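Local coordinates for protein putative isohexenylglutaconyl-CoA hydratase (Pseudomonas aeruginosa, PDB 4ZU2) that probably hydrates isohexenylglutaconyl-CoA, an enoyl-CoA thioester of terpene breakdown, as a member of the crotonase family, at residues 18-23 and 40-45; 96-101 and 121-126. All blocks are in the same frame, centred on the assembly; numbering follows the deposited sequence.

Contact 1 of 2, residues 18-23 and 40-45; sequences LRITLN and RAVLAA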
loop_
_atom_site.group_PDB
_atom_site.type_symbol
_atom_site.label_atom_id
_atom_site.label_comp_id
_atom_site.label_asym_id
_atom_site.label_seq_id
_atom_site.Cartn_x
_atom_site.Cartn_y
_atom_site.Cartn_z
ATOM N N LEU A 18 -17.431 -22.766 -8.308
ATOM C CA LEU A 18 -17.820 -23.466 -7.066
ATOM C C LEU A 18 -18.236 -22.414 -6.022
ATOM O O LEU A 18 -17.406 -21.649 -5.536
ATOM C CB LEU A 18 -16.702 -24.365 -6.547
ATOM C CG LEU A 18 -16.866 -25.004 -5.144
ATOM C CD1 LEU A 18 -18.113 -25.873 -5.043
ATOM C CD2 LEU A 18 -15.654 -25.837 -4.814
ATOM N N ARG A 19 -19.532 -22.330 -5.747
ATOM C CA ARG A 19 -20.037 -21.491 -4.671
ATOM C C ARG A 19 -19.958 -22.226 -3.339
ATOM O O ARG A 19 -20.346 -23.383 -3.258
ATOM C CB ARG A 19 -21.483 -21.141 -4.921
ATOM C CG ARG A 19 -21.641 -20.024 -5.884
ATOM C CD ARG A 19 -22.211 -20.519 -7.226
ATOM N NE ARG A 19 -22.404 -19.480 -8.248
ATOM C CZ ARG A 19 -23.002 -18.303 -8.062
ATOM N NH1 ARG A 19 -23.481 -17.915 -6.888
ATOM N NH2 ARG A 19 -23.122 -17.476 -9.067
ATOM N N ILE A 20 -19.510 -21.533 -2.297
ATOM C CA ILE A 20 -19.293 -22.151 -0.982
ATOM C C ILE A 20 -19.959 -21.276 0.053
ATOM O O ILE A 20 -19.613 -20.104 0.189
ATOM C CB ILE A 20 -17.788 -22.244 -0.620
ATOM C CG1 ILE A 20 -16.978 -22.923 -1.746
ATOM C CG2 ILE A 20 -17.599 -22.967 0.743
ATOM C CD1 ILE A 20 -15.512 -22.755 -1.610
ATOM N N THR A 21 -20.921 -21.828 0.787
ATOM C CA THR A 21 -21.684 -21.004 1.723
ATOM C C THR A 21 -21.411 -21.442 3.148
ATOM O O THR A 21 -21.496 -22.612 3.495
ATOM C CB THR A 21 -23.200 -20.957 1.385
ATOM O OG1 THR A 21 -23.363 -20.410 0.078
ATOM C CG2 THR A 21 -23.964 -20.072 2.357
ATOM N N LEU A 22 -21.010 -20.484 3.955
ATOM C CA LEU A 22 -20.761 -20.760 5.347
ATOM C C LEU A 22 -22.152 -20.831 5.956
ATOM O O LEU A 22 -22.979 -19.910 5.796
ATOM C CB LEU A 22 -19.935 -19.642 6.002
ATOM C CG LEU A 22 -18.700 -19.137 5.228
ATOM C CD1 LEU A 22 -18.001 -18.013 5.973
ATOM C CD2 LEU A 22 -17.771 -20.243 4.927
ATOM N N ASN A 23 -22.399 -21.933 6.630
ATOM C CA ASN A 23 -23.743 -22.343 6.941
ATOM C C ASN A 23 -23.913 -22.782 8.394
ATOM O O ASN A 23 -24.149 -23.943 8.683
ATOM C CB ASN A 23 -24.101 -23.480 5.961
ATOM C CG ASN A 23 -25.587 -23.789 5.925
ATOM O OD1 ASN A 23 -25.967 -24.914 5.664
ATOM N ND2 ASN A 23 -26.421 -22.800 6.181
ATOM N N ARG A 40 -10.686 -26.094 4.316
ATOM C CA ARG A 40 -9.339 -26.445 3.922
ATOM C C ARG A 40 -9.387 -27.647 3.020
ATOM O O ARG A 40 -8.605 -27.753 2.059
ATOM C CB ARG A 40 -8.459 -26.728 5.157
ATOM C CG ARG A 40 -8.120 -25.482 5.923
ATOM C CD ARG A 40 -7.178 -25.757 7.069
ATOM N NE ARG A 40 -5.835 -26.051 6.580
ATOM C CZ ARG A 40 -4.900 -26.653 7.304
ATOM N NH1 ARG A 40 -5.176 -27.022 8.515
ATOM N NH2 ARG A 40 -3.702 -26.918 6.812
ATOM N N ALA A 41 -10.305 -28.553 3.337
ATOM C CA ALA A 41 -10.469 -29.787 2.560
ATOM C C ALA A 41 -10.995 -29.501 1.180
ATOM O O ALA A 41 -10.554 -30.111 0.215
ATOM C CB ALA A 41 -11.422 -30.770 3.283
ATOM N N VAL A 42 -11.973 -28.602 1.095
ATOM C CA VAL A 42 -12.528 -28.161 -0.172
ATOM C C VAL A 42 -11.480 -27.429 -1.027
ATOM O O VAL A 42 -11.383 -27.662 -2.225
ATOM C CB VAL A 42 -13.772 -27.250 0.041
ATOM C CG1 VAL A 42 -14.158 -26.547 -1.246
ATOM C CG2 VAL A 42 -14.961 -28.052 0.555
ATOM N N LEU A 43 -10.683 -26.559 -0.414
ATOM C CA LEU A 43 -9.695 -25.801 -1.169
ATOM C C LEU A 43 -8.644 -26.742 -1.752
ATOM O O LEU A 43 -8.164 -26.513 -2.862
ATOM C CB LEU A 43 -9.063 -24.693 -0.310
ATOM C CG LEU A 43 -9.998 -23.506 0.033
ATOM C CD1 LEU A 43 -9.406 -22.570 1.093
ATOM C CD2 LEU A 43 -10.361 -22.714 -1.167
ATOM N N ALA A 44 -8.283 -27.797 -1.019
ATOM C CA ALA A 44 -7.285 -28.747 -1.505
ATOM C C ALA A 44 -7.866 -29.632 -2.595
ATOM O O ALA A 44 -7.159 -30.043 -3.535
ATOM C CB ALA A 44 -6.765 -29.603 -0.362
ATOM N N ALA A 45 -9.160 -29.923 -2.465
ATOM C CA ALA A 45 -9.889 -30.693 -3.477
ATOM C C ALA A 45 -9.778 -30.107 -4.882
ATOM O O ALA A 45 -9.591 -30.837 -5.863
ATOM C CB ALA A 45 -11.378 -30.776 -3.103
#
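Val42 meets both Leu18 and Ile20, and within 40-45 it is the residue that carries this contact onto the strand. From its CB, which the backbone directs at strand 17-22, the side chain forks. CG1 stands anti to the backbone N (chi1 167°) and does the touching. The CG1 methyl rests at 3.9 Å from Leu18 CD2, and Ile20 CD1 comes to 4.0 Å from the same Val42 CG1, so one methyl is shared between the ends of two strand side chains. Leu18 meets the valine at a slant, and Ile20 lies antiparallel to it. Ile20 sends its long branch toward the helix, CG1 lying anti to the carbonyl carbon (chi1 -52°), which carries CD1 out to the valine. No hydrogen bond crosses the interface, and the three residues are buried. Leu39 and Val46, about one turn before and one turn after Val42 on helix 33-47, touch Ile20 and Leu18 and continue the apolar seam. Helix 33-47 packs here on the strand it follows, within the beta-alpha-beta unit of strand 17-22, helix 33-47 and strand 54-59 in the crotonase fold.

Contact 2 of 2, residues 96-101 and 121-126; sequences EEAQAA and ACVSDV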
loop_
_atom_site.group_PDB
_atom_site.type_symbol
_atom_site.label_atom_id
_atom_site.label_comp_id
_atom_site.label_asym_id
_atom_site.label_seq_id
_atom_site.Cartn_x
_atom_site.Cartn_y
_atom_site.Cartn_z
ATOM N N GLU A 96 -3.798 -18.882 4.401
ATOM C CA GLU A 96 -2.679 -19.010 3.485
ATOM C C GLU A 96 -3.125 -19.689 2.213
ATOM O O GLU A 96 -2.753 -19.259 1.114
ATOM C CB GLU A 96 -1.538 -19.839 4.084
ATOM C CG GLU A 96 -0.729 -19.117 5.101
ATOM C CD GLU A 96 0.503 -19.920 5.558
ATOM O OE1 GLU A 96 1.617 -19.572 5.077
ATOM O OE2 GLU A 96 0.343 -20.865 6.405
ATOM N N GLU A 97 -3.890 -20.764 2.383
ATOM C CA GLU A 97 -4.322 -21.609 1.278
ATOM C C GLU A 97 -5.512 -21.027 0.501
ATOM O O GLU A 97 -5.740 -21.384 -0.662
ATOM C CB GLU A 97 -4.616 -23.018 1.770
ATOM C CG GLU A 97 -3.439 -23.732 2.506
ATOM C CD GLU A 97 -3.898 -24.768 3.592
ATOM O OE1 GLU A 97 -5.092 -25.062 3.709
ATOM O OE2 GLU A 97 -3.055 -25.305 4.322
ATOM N N ALA A 98 -6.259 -20.125 1.129
ATOM C CA ALA A 98 -7.308 -19.445 0.409
ATOM C C ALA A 98 -6.650 -18.332 -0.442
ATOM O O ALA A 98 -6.865 -18.260 -1.652
ATOM C CB ALA A 98 -8.338 -18.879 1.369
ATOM N N GLN A 99 -5.855 -17.487 0.219
ATOM C CA GLN A 99 -5.055 -16.431 -0.413
ATOM C C GLN A 99 -4.323 -16.947 -1.646
ATOM O O GLN A 99 -4.257 -16.274 -2.688
ATOM C CB GLN A 99 -4.020 -15.868 0.579
ATOM C CG GLN A 99 -3.081 -14.736 0.024
ATOM C CD GLN A 99 -3.669 -13.357 0.183
ATOM O OE1 GLN A 99 -4.857 -13.151 -0.042
ATOM N NE2 GLN A 99 -2.855 -12.414 0.649
ATOM N N ALA A 100 -3.798 -18.150 -1.535
ATOM C CA ALA A 100 -2.942 -18.689 -2.579
ATOM C C ALA A 100 -3.678 -19.632 -3.512
ATOM O O ALA A 100 -3.055 -20.259 -4.353
ATOM C CB ALA A 100 -1.691 -19.376 -1.945
ATOM N N ALA A 101 -5.002 -19.713 -3.394
ATOM C CA ALA A 101 -5.794 -20.542 -4.311
ATOM C C ALA A 101 -5.629 -20.145 -5.796
ATOM O O ALA A 101 -5.754 -18.970 -6.119
ATOM C CB ALA A 101 -7.295 -20.481 -3.939
ATOM N N ALA A 121 -12.176 -12.210 4.317
ATOM C CA ALA A 121 -12.450 -11.151 3.332
ATOM C C ALA A 121 -11.110 -10.619 2.760
ATOM O O ALA A 121 -10.989 -10.287 1.587
ATOM C CB ALA A 121 -13.248 -10.031 3.989
ATOM N N CYS A 122 -10.109 -10.583 3.622
ATOM C CA CYS A 122 -8.834 -9.963 3.327
ATOM C C CYS A 122 -8.013 -10.771 2.357
ATOM O O CYS A 122 -7.008 -10.285 1.880
ATOM C CB CYS A 122 -8.032 -9.785 4.615
ATOM S SG CYS A 122 -8.480 -8.429 5.674
ATOM N N VAL A 123 -8.419 -12.009 2.088
ATOM C CA VAL A 123 -7.658 -12.868 1.179
ATOM C C VAL A 123 -8.412 -13.218 -0.108
ATOM O O VAL A 123 -8.018 -14.127 -0.859
ATOM C CB VAL A 123 -7.144 -14.153 1.880
ATOM C CG1 VAL A 123 -6.396 -13.779 3.158
ATOM C CG2 VAL A 123 -8.257 -15.110 2.169
ATOM N N SER A 124 -9.493 -12.501 -0.361
ATOM C CA SER A 124 -10.216 -12.668 -1.616
ATOM C C SER A 124 -9.532 -11.862 -2.761
ATOM O O SER A 124 -8.920 -10.805 -2.519
ATOM C CB SER A 124 -11.677 -12.227 -1.437
ATOM O OG SER A 124 -11.752 -10.862 -1.069
ATOM N N ASP A 125 -9.641 -12.355 -3.990
ATOM C CA ASP A 125 -9.284 -11.555 -5.182
ATOM C C ASP A 125 -10.325 -10.449 -5.462
ATOM O O ASP A 125 -9.984 -9.371 -5.898
ATOM C CB ASP A 125 -9.140 -12.427 -6.421
ATOM C CG ASP A 125 -8.112 -13.516 -6.255
ATOM O OD1 ASP A 125 -6.976 -13.185 -5.859
ATOM O OD2 ASP A 125 -8.442 -14.687 -6.519
ATOM N N VAL A 126 -11.581 -10.731 -5.169
ATOM C CA VAL A 126 -12.660 -9.768 -5.300
ATOM C C VAL A 126 -13.657 -9.897 -4.119
ATOM O O VAL A 126 -14.217 -10.966 -3.842
ATOM C CB VAL A 126 -13.381 -9.931 -6.683
ATOM C CG1 VAL A 126 -14.386 -8.779 -6.946
ATOM C CG2 VAL A 126 -12.368 -9.977 -7.796
HETATM O O HOH W 1 -7.722 -15.929 -3.139
HETATM O O HOH W 2 -4.330 -9.942 1.735
#
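Gln99 and Val123 form the middle of this contact, where the last turn of helix 81-99 meets the loop leading into strand 126-130. Ala121 closes helix 116-121 and opens a type I beta turn that runs to Ser124. Its carbonyl oxygen takes a hydrogen bond from Ser124 OG at 2.8 Å, with a C=O...OG angle of 145°. Cys122 O accepts from water 2 at 2.7 Å, and that water in turn accepts from Gln99 NE2. Val123 is covered most. Its CG2 packs on the methyl of Ala98, 3.9 Å from Ala98 CB, while its CB and CG1 lie against the bent glutamine chain. Gln99 has CG anti to its backbone N and turns sharply at the next bond (chi2 88°), which brings OE1 to 3.1 Å from Val123 CA. Val123 O lies near that same oxygen, but both are acceptors; instead, water 1 donates to Val123 O at 2.9 Å and to Ala98 O at 2.9 Å. Further on, Asp125 forms salt bridges, OD2 with Lys216 and OD1 with Arg163 of the second subunit. Between the segments there is apolar side-chain packing, one water from carbonyl to carbonyl and one from the Gln99 amide to Cys122 O, and no direct hydrogen bond. Because NE2 gives to water 2 while OE1 takes a hydrogen bond from Arg163 of the second subunit, the two ends of the glutamine amide are told apart and its rotation is held.

How the contacts relate
Contact 1 closes before contact 2 opens along the chain, and their centres lie about 12 Å apart. Helix 33-47 of contact 1 packs beside helix 81-99 of contact 2: Arg40 NH2 forms a salt bridge with Glu97 OE2 at 3.0 Å, and Leu43 CD1 packs 3.8 Å from Ala98 CA. Both contacts are tied to the same mixed six-stranded sheet, contact 1 through strand 17-22 and contact 2 through the loop that enters strand 126-130. No other chain of the assembly touches the segments of contact 1, whereas Gln99 and Asp125 of contact 2 also bond to Arg163 of the second subunit, so contact 2 lies nearer the subunit interface of the trimer.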